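Conserved lipoprotein, putative (Clostridium novyi, PDB 4L1N) is of unknown function but is probably a membrane-attached lipoprotein of the DUF4652 family, which is grouped with the beta-propellers. Local coordinates at residues 169-174 / 183-188; 145-150 / 158-163. One frame throughout, in Å; residues are numbered along the deposited sequence.

Contact 1 (169-174 / 183-188)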
# COMPACT_ATOMS: atom_id res chain seq x y z
N LYS A 169 17.17 -0.83 2.47
CA LYS A 169 16.44 -2.05 2.14
C LYS A 169 14.94 -1.72 2.13
O LYS A 169 14.32 -1.65 3.19
CB LYS A 169 16.76 -3.16 3.17
CG LYS A 169 18.03 -3.95 2.89
CD LYS A 169 18.85 -4.15 4.16
CE LYS A 169 19.94 -5.20 4.04
NZ LYS A 169 19.37 -6.58 4.04
N GLN A 170 14.36 -1.48 0.94
CA GLN A 170 12.96 -1.09 0.81
C GLN A 170 12.09 -2.17 0.21
O GLN A 170 12.38 -2.59 -0.90
CB GLN A 170 12.86 0.13 -0.12
CG GLN A 170 13.63 1.35 0.33
CD GLN A 170 13.59 2.50 -0.65
OE1 GLN A 170 12.89 2.47 -1.67
NE2 GLN A 170 14.32 3.55 -0.35
N VAL A 171 10.95 -2.52 0.84
CA VAL A 171 9.95 -3.43 0.26
C VAL A 171 9.29 -2.66 -0.89
O VAL A 171 8.83 -1.54 -0.66
CB VAL A 171 8.93 -3.94 1.30
CG1 VAL A 171 7.84 -4.78 0.65
CG2 VAL A 171 9.62 -4.71 2.43
N VAL A 172 9.36 -3.17 -2.13
CA VAL A 172 8.82 -2.47 -3.30
C VAL A 172 7.42 -2.99 -3.65
O VAL A 172 6.59 -2.20 -4.09
CB VAL A 172 9.75 -2.42 -4.57
CG1 VAL A 172 10.96 -1.53 -4.34
CG2 VAL A 172 10.19 -3.80 -5.02
N TYR A 173 7.16 -4.30 -3.44
CA TYR A 173 5.86 -4.94 -3.67
C TYR A 173 5.81 -6.34 -3.02
O TYR A 173 6.80 -6.78 -2.46
CB TYR A 173 5.51 -5.01 -5.17
CG TYR A 173 6.45 -5.84 -6.02
CD1 TYR A 173 6.21 -7.20 -6.23
CD2 TYR A 173 7.51 -5.25 -6.71
CE1 TYR A 173 7.04 -7.96 -7.06
CE2 TYR A 173 8.37 -6.02 -7.50
CZ TYR A 173 8.10 -7.37 -7.71
OH TYR A 173 8.91 -8.13 -8.53
N ALA A 174 4.64 -7.02 -3.10
CA ALA A 174 4.39 -8.36 -2.57
C ALA A 174 3.27 -9.06 -3.33
O ALA A 174 2.34 -8.42 -3.87
CB ALA A 174 4.06 -8.30 -1.09
N VAL A 183 7.98 -11.31 -0.88
CA VAL A 183 8.24 -9.89 -0.64
C VAL A 183 9.45 -9.43 -1.46
O VAL A 183 10.54 -10.01 -1.28
CB VAL A 183 8.43 -9.65 0.88
CG1 VAL A 183 8.76 -8.21 1.20
CG2 VAL A 183 7.22 -10.10 1.69
N GLN A 184 9.28 -8.41 -2.37
CA GLN A 184 10.44 -7.90 -3.09
C GLN A 184 11.04 -6.78 -2.36
O GLN A 184 10.36 -5.80 -2.02
CB GLN A 184 10.16 -7.47 -4.53
CG GLN A 184 10.02 -8.63 -5.45
CD GLN A 184 11.31 -9.16 -5.96
OE1 GLN A 184 11.56 -10.34 -5.87
NE2 GLN A 184 12.13 -8.32 -6.54
N ILE A 185 12.35 -6.88 -2.13
CA ILE A 185 13.09 -5.85 -1.43
C ILE A 185 14.12 -5.28 -2.40
O ILE A 185 14.74 -6.04 -3.12
CB ILE A 185 13.74 -6.47 -0.14
CG1 ILE A 185 12.68 -7.13 0.72
CG2 ILE A 185 14.54 -5.44 0.67
CD1 ILE A 185 13.08 -8.29 1.34
N LEU A 186 14.26 -3.96 -2.44
CA LEU A 186 15.30 -3.28 -3.21
C LEU A 186 16.41 -2.87 -2.21
O LEU A 186 16.18 -2.05 -1.29
CB LEU A 186 14.72 -2.08 -3.97
CG LEU A 186 15.73 -1.11 -4.64
CD1 LEU A 186 16.22 -1.65 -5.96
CD2 LEU A 186 15.12 0.30 -4.81
N VAL A 187 17.58 -3.51 -2.34
CA VAL A 187 18.72 -3.23 -1.47
C VAL A 187 19.73 -2.30 -2.14
O VAL A 187 20.21 -2.62 -3.21
CB VAL A 187 19.42 -4.50 -1.00
CG1 VAL A 187 20.38 -4.19 0.14
CG2 VAL A 187 18.41 -5.57 -0.59
N TYR A 188 20.04 -1.16 -1.51
CA TYR A 188 21.07 -0.22 -1.94
C TYR A 188 22.35 -0.63 -1.20
O TYR A 188 22.28 -1.03 -0.04
CB TYR A 188 20.66 1.21 -1.63
CG TYR A 188 19.60 1.77 -2.57
CD1 TYR A 188 19.93 2.20 -3.86
CD2 TYR A 188 18.30 2.00 -2.12
CE1 TYR A 188 18.98 2.80 -4.69
CE2 TYR A 188 17.34 2.57 -2.95
CZ TYR A 188 17.68 2.97 -4.24
OH TYR A 188 16.72 3.56 -5.03
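Val171 and Val183 meet branch to branch, CG1 of Val171 lying 3.6 Å from CG1 of Val183. CG1 of Val171 reaches this place by standing anti to the backbone N (chi1 175°), and CG2 of Val171 lies 3.8 Å from the same CG1 of Val183, with CG1 of Ile185 further off. Leu148 packs on both valines from strand 147-152, so the valine end of this face lies against that strand. Val172 spreads its two methyls: CG1 comes 3.8 Å from CB of Leu186, while CG2 leans toward Gln184. Gln184 in turn runs alongside Tyr173 in a CH-pi contact, its CB 3.8 Å from the centroid of the Tyr173 ring and 14° off the ring normal. CG follows over the same face, shifted toward CZ, and OE1 ends in a hydrogen bond with Thr200 of strand 196-204. Gln170 and Leu186 form an antiparallel hydrogen-bonded pair, Gln170 N to Leu186 O at 2.9 Å and Leu186 N to Gln170 O at 2.8 Å. At the polar edge, NE2 of Gln170 lies near the plane of the Tyr188 ring, 4.1 Å from CE2, with amide and ring 70° apart. That buried amide is satisfied elsewhere, OE1 by Gly145 N and NE2 by Val142 O. Val171, Val183 and Ile185 thus pack apolar branches on one face, whereas beside Leu186 on the other the glutamine amides hydrogen-bond to strand 196-204 and the loop before strand 147-152.

Contact 2 (145-150 / 158-163); sequences GGILYK and ATELYN
Leu148 O is gripped by two successive amides, Leu161 N at 2.8 Å and Tyr162 N at 3.2 Å, both arriving from the same face of its carbonyl plane. Two residues set against one is the signature of a classic beta bulge, and here the register slips by one between Leu148 and Tyr149. Leu148 N completes the pairing with Tyr162 O, 3.0 Å away. Beyond the bulge the ladder is regular again, and Lys150 N donates to Thr159 O at 2.7 Å, nearly along the C=O axis. The extra residue lets Leu161 and Tyr162 both turn CB to the Leu148 side chain. Leu148 CG, anti to the backbone N (chi1 -174°), lies by CB of Leu161, while its CB meets CB of Tyr162. Leu161 also brings CG against CB of Lys150. Elsewhere Tyr149 and Glu160 run side by side, CE1 of Tyr149 3.8 Å from CG of Glu160, with ring and carboxylate planes 77° apart. A water joins their ends, 2.7 Å from Tyr149 OH and donating to Glu160 OE2 at 2.6 Å. The same OE2 receives ND2 of Asn163 at 3.3 Å from above the carboxylate plane, while OD1 of Asn163 accepts from Lys165 N. Two donors would be expected to steady the carboxylate. Within the fold, this hairpin lies in the large antiparallel sheet, between strand 130-137 beside 147-152 and strand 49-56 beside 157-160, and its Leu148 and Tyr162 side chains pack on strands 169-177 and 180-188.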
# COMPACT_ATOMS: atom_id res chain seq x y z
N GLY A 145 10.10 2.18 -2.40
CA GLY A 145 9.45 1.28 -1.47
C GLY A 145 9.65 1.67 -0.03
O GLY A 145 10.14 2.76 0.25
N GLY A 146 9.26 0.77 0.87
CA GLY A 146 9.39 1.02 2.30
C GLY A 146 8.99 -0.16 3.14
O GLY A 146 9.60 -1.23 3.06
N ILE A 147 7.97 0.04 3.99
CA ILE A 147 7.50 -1.00 4.91
C ILE A 147 6.19 -1.57 4.38
O ILE A 147 5.35 -0.80 3.90
CB ILE A 147 7.38 -0.45 6.36
CG1 ILE A 147 8.71 0.19 6.83
CG2 ILE A 147 6.93 -1.53 7.33
CD1 ILE A 147 8.61 1.24 7.90
N LEU A 148 6.04 -2.91 4.48
CA LEU A 148 4.82 -3.64 4.10
C LEU A 148 3.96 -3.81 5.35
O LEU A 148 4.46 -4.21 6.42
CB LEU A 148 5.20 -5.00 3.47
CG LEU A 148 4.11 -5.90 2.87
CD1 LEU A 148 3.61 -5.37 1.57
CD2 LEU A 148 4.69 -7.26 2.53
N TYR A 149 2.67 -3.44 5.21
CA TYR A 149 1.64 -3.52 6.24
C TYR A 149 0.44 -4.30 5.77
O TYR A 149 0.18 -4.37 4.56
CB TYR A 149 1.15 -2.10 6.60
CG TYR A 149 2.18 -1.18 7.21
CD1 TYR A 149 2.38 -1.13 8.59
CD2 TYR A 149 2.93 -0.32 6.42
CE1 TYR A 149 3.34 -0.29 9.16
CE2 TYR A 149 3.87 0.55 6.97
CZ TYR A 149 4.07 0.56 8.34
OH TYR A 149 4.96 1.46 8.87
N LYS A 150 -0.36 -4.83 6.76
CA LYS A 150 -1.67 -5.47 6.59
C LYS A 150 -2.67 -4.43 7.02
O LYS A 150 -2.66 -4.07 8.20
CB LYS A 150 -1.79 -6.76 7.40
CG LYS A 150 -3.12 -7.50 7.21
CD LYS A 150 -3.17 -8.81 7.98
CE LYS A 150 -3.97 -8.75 9.25
NZ LYS A 150 -5.02 -9.80 9.28
N ALA A 158 -3.70 -0.99 10.97
CA ALA A 158 -2.58 -1.57 10.23
C ALA A 158 -1.59 -2.30 11.13
O ALA A 158 -1.30 -1.79 12.22
CB ALA A 158 -1.86 -0.47 9.46
N THR A 159 -1.07 -3.48 10.69
CA THR A 159 -0.06 -4.29 11.38
C THR A 159 1.09 -4.55 10.38
O THR A 159 0.79 -4.80 9.21
CB THR A 159 -0.61 -5.62 11.99
OG1 THR A 159 -0.69 -6.64 11.00
CG2 THR A 159 -1.97 -5.49 12.62
N GLU A 160 2.37 -4.49 10.81
CA GLU A 160 3.51 -4.72 9.92
C GLU A 160 3.55 -6.14 9.44
O GLU A 160 3.28 -7.06 10.21
CB GLU A 160 4.85 -4.43 10.62
CG GLU A 160 5.12 -3.00 11.05
CD GLU A 160 6.50 -2.80 11.68
OE1 GLU A 160 7.24 -3.79 11.82
OE2 GLU A 160 6.81 -1.65 12.07
N LEU A 161 3.92 -6.34 8.17
CA LEU A 161 4.10 -7.68 7.63
C LEU A 161 5.57 -7.90 7.38
O LEU A 161 6.08 -9.02 7.53
CB LEU A 161 3.33 -7.88 6.31
CG LEU A 161 1.87 -8.16 6.38
CD1 LEU A 161 1.27 -8.11 4.99
CD2 LEU A 161 1.61 -9.50 7.01
N TYR A 162 6.25 -6.83 6.94
CA TYR A 162 7.66 -6.86 6.62
C TYR A 162 8.28 -5.47 6.75
O TYR A 162 8.05 -4.61 5.92
CB TYR A 162 7.90 -7.43 5.20
CG TYR A 162 9.29 -8.00 5.05
CD1 TYR A 162 10.41 -7.17 5.00
CD2 TYR A 162 9.50 -9.37 5.06
CE1 TYR A 162 11.69 -7.70 4.91
CE2 TYR A 162 10.79 -9.91 5.00
CZ TYR A 162 11.88 -9.06 4.94
OH TYR A 162 13.16 -9.54 4.86
N ASN A 163 9.07 -5.27 7.79
CA ASN A 163 9.85 -4.08 8.02
C ASN A 163 11.30 -4.52 8.12
O ASN A 163 11.62 -5.29 9.04
CB ASN A 163 9.39 -3.36 9.29
CG ASN A 163 10.21 -2.15 9.67
OD1 ASN A 163 11.24 -1.83 9.07
ND2 ASN A 163 9.76 -1.45 10.68
O HOH W 1 5.91 0.59 11.21

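In the fold
Contacts 1 and 2 join two hairpins that follow each other in the chain, with contact 2 closing before contact 1 opens and their centres about 11 Å apart. Contact 2 belongs to the large antiparallel sheet and contact 1 to the separate three-stranded one. The corner at Leu161 brings Tyr162 to the second sheet: its CD1 lies 3.6 Å from Val171 CG2, and its OH lies 3.7 Å from Ile185 CD1. A probable backbone hydrogen bond, Gly146 N with Val171 O at 2.8 Å, stitches the seam further. No active site or ligand is known, and the join is structural packing.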